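Alanine racemase (Corynebacterium glutamicum, PDB 2DY3) is a pyridoxal-5'-phosphate-containing member of the alanine racemase family, pairing an N-terminal TIM-barrel domain with a C-terminal, largely beta-stranded domain in a two-chain assembly. Local coordinates at residues V59-L62 against A63-M66. Sequence-based numbering, arbitrary orientation.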
ATOM      1  N   VAL B  59     -14.238  -8.221 -10.909  1.00 13.76           N
ATOM      2  CA  VAL B  59     -12.903  -7.725 -10.588  1.00 12.90           C
ATOM      3  C   VAL B  59     -12.473  -6.771 -11.681  1.00 14.52           C
ATOM      4  O   VAL B  59     -13.113  -6.683 -12.736  1.00 13.24           O
ATOM      5  CB  VAL B  59     -11.829  -8.848 -10.479  1.00 13.99           C
ATOM      6  CG1 VAL B  59     -12.092  -9.710  -9.258  1.00 11.94           C
ATOM      7  CG2 VAL B  59     -11.801  -9.685 -11.758  1.00 10.41           C
ATOM      8  N   ALA B  60     -11.389  -6.050 -11.423  1.00 15.07           N
ATOM      9  CA  ALA B  60     -10.876  -5.101 -12.396  1.00 15.97           C
ATOM     10  C   ALA B  60      -9.993  -5.737 -13.452  1.00 15.49           C
ATOM     11  O   ALA B  60     -10.261  -5.613 -14.646  1.00 17.44           O
ATOM     12  CB  ALA B  60     -10.100  -3.997 -11.693  1.00 14.94           C
ATOM     13  N   THR B  61      -8.948  -6.435 -13.013  1.00 14.34           N
ATOM     14  CA  THR B  61      -7.988  -7.002 -13.948  1.00 13.44           C
ATOM     15  C   THR B  61      -8.066  -8.488 -14.287  1.00 13.65           C
ATOM     16  O   THR B  61      -8.720  -9.273 -13.613  1.00 11.28           O
ATOM     17  CB  THR B  61      -6.545  -6.708 -13.476  1.00 13.96           C
ATOM     18  OG1 THR B  61      -6.248  -7.492 -12.312  1.00 13.95           O
ATOM     19  CG2 THR B  61      -6.387  -5.230 -13.132  1.00 11.51           C
ATOM     20  N   LEU B  62      -7.367  -8.836 -15.361  1.00 13.25           N
ATOM     21  CA  LEU B  62      -7.266 -10.195 -15.863  1.00 13.40           C
ATOM     22  C   LEU B  62      -6.654 -11.054 -14.772  1.00 13.94           C
ATOM     23  O   LEU B  62      -7.124 -12.155 -14.490  1.00 15.28           O
ATOM     24  CB  LEU B  62      -6.353 -10.210 -17.088  1.00 14.99           C
ATOM     25  CG  LEU B  62      -6.880 -10.354 -18.517  1.00 18.80           C
ATOM     26  CD1 LEU B  62      -8.334  -9.917 -18.637  1.00 16.16           C
ATOM     27  CD2 LEU B  62      -5.965  -9.554 -19.438  1.00 16.10           C
ATOM     28  N   ALA B  63      -5.592 -10.534 -14.163  1.00 13.91           N
ATOM     29  CA  ALA B  63      -4.888 -11.239 -13.108  1.00 14.46           C
ATOM     30  C   ALA B  63      -5.777 -11.516 -11.899  1.00 14.53           C
ATOM     31  O   ALA B  63      -5.683 -12.584 -11.300  1.00 14.10           O
ATOM     32  CB  ALA B  63      -3.634 -10.453 -12.694  1.00 14.61           C
ATOM     33  N   GLU B  64      -6.638 -10.567 -11.535  1.00 13.93           N
ATOM     34  CA  GLU B  64      -7.537 -10.775 -10.393  1.00 12.32           C
ATOM     35  C   GLU B  64      -8.574 -11.831 -10.740  1.00 12.04           C
ATOM     36  O   GLU B  64      -8.901 -12.690  -9.925  1.00 12.78           O
ATOM     37  CB  GLU B  64      -8.254  -9.480 -10.007  1.00 10.44           C
ATOM     38  CG  GLU B  64      -7.328  -8.378  -9.503  1.00 10.36           C
ATOM     39  CD  GLU B  64      -8.076  -7.095  -9.207  1.00 11.43           C
ATOM     40  OE1 GLU B  64      -8.975  -6.747  -9.993  1.00 11.28           O
ATOM     41  OE2 GLU B  64      -7.761  -6.431  -8.193  1.00 15.76           O
ATOM     42  N   ALA B  65      -9.100 -11.761 -11.956  1.00 13.51           N
ATOM     43  CA  ALA B  65     -10.092 -12.736 -12.389  1.00 15.12           C
ATOM     44  C   ALA B  65      -9.470 -14.134 -12.383  1.00 14.91           C
ATOM     45  O   ALA B  65     -10.082 -15.092 -11.914  1.00 17.12           O
ATOM     46  CB  ALA B  65     -10.601 -12.388 -13.781  1.00 13.37           C
ATOM     47  N   MET B  66      -8.249 -14.244 -12.894  1.00 16.25           N
ATOM     48  CA  MET B  66      -7.563 -15.533 -12.932  1.00 18.30           C
ATOM     49  C   MET B  66      -7.263 -16.048 -11.523  1.00 18.40           C
ATOM     50  O   MET B  66      -7.279 -17.259 -11.284  1.00 16.49           O
ATOM     51  CB  MET B  66      -6.282 -15.434 -13.781  1.00 20.90           C
ATOM     52  CG  MET B  66      -6.565 -15.449 -15.295  1.00 25.27           C
ATOM     53  SD  MET B  66      -5.133 -15.276 -16.404  1.00 34.64           S
ATOM     54  CE  MET B  66      -4.529 -17.003 -16.449  1.00 32.65           C
TER
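Glu64 reaches back from the first turn of helix 62-70 and grips the loop before it with a single carboxylate oxygen. OE1 accepts from Ala60 N at 2.9 Å, a bent bond that meets the oxygen nearly along its C-O axis. It also accepts from Thr61 N at 3.0 Å, a much straighter bond (168°) that arrives from above the carboxylate plane. With CG anti to its carbonyl carbon (chi1 -65°) and the chain extended beyond, Glu64 lies back over the corner at Ala60. Thr61, the N-cap residue, completes the exchange: its OG1, set between its own backbone N and carbonyl carbon (chi1 71°), accepts from Glu64 N at 3.2 Å. Helical bonding starts at once, Thr61 O taking Ala65 N at 3.0 Å and Leu62 O taking Met66 N at 2.9 Å. Alongside, Val59 CG2 packs on Ala65 CB, 3.6 Å away. The other carboxylate oxygen, OE2, is held by Ala35 N and by a salt bridge to Arg355 of the second subunit, which probably favours the ionised glutamate. Reciprocal bonds between Thr61 and Glu64 make a capping box, here starting the helix that follows strand 56-59 of the TIM barrel, with the Ala60 side chain about 6 Å from the bound pyridoxal-5'-phosphate.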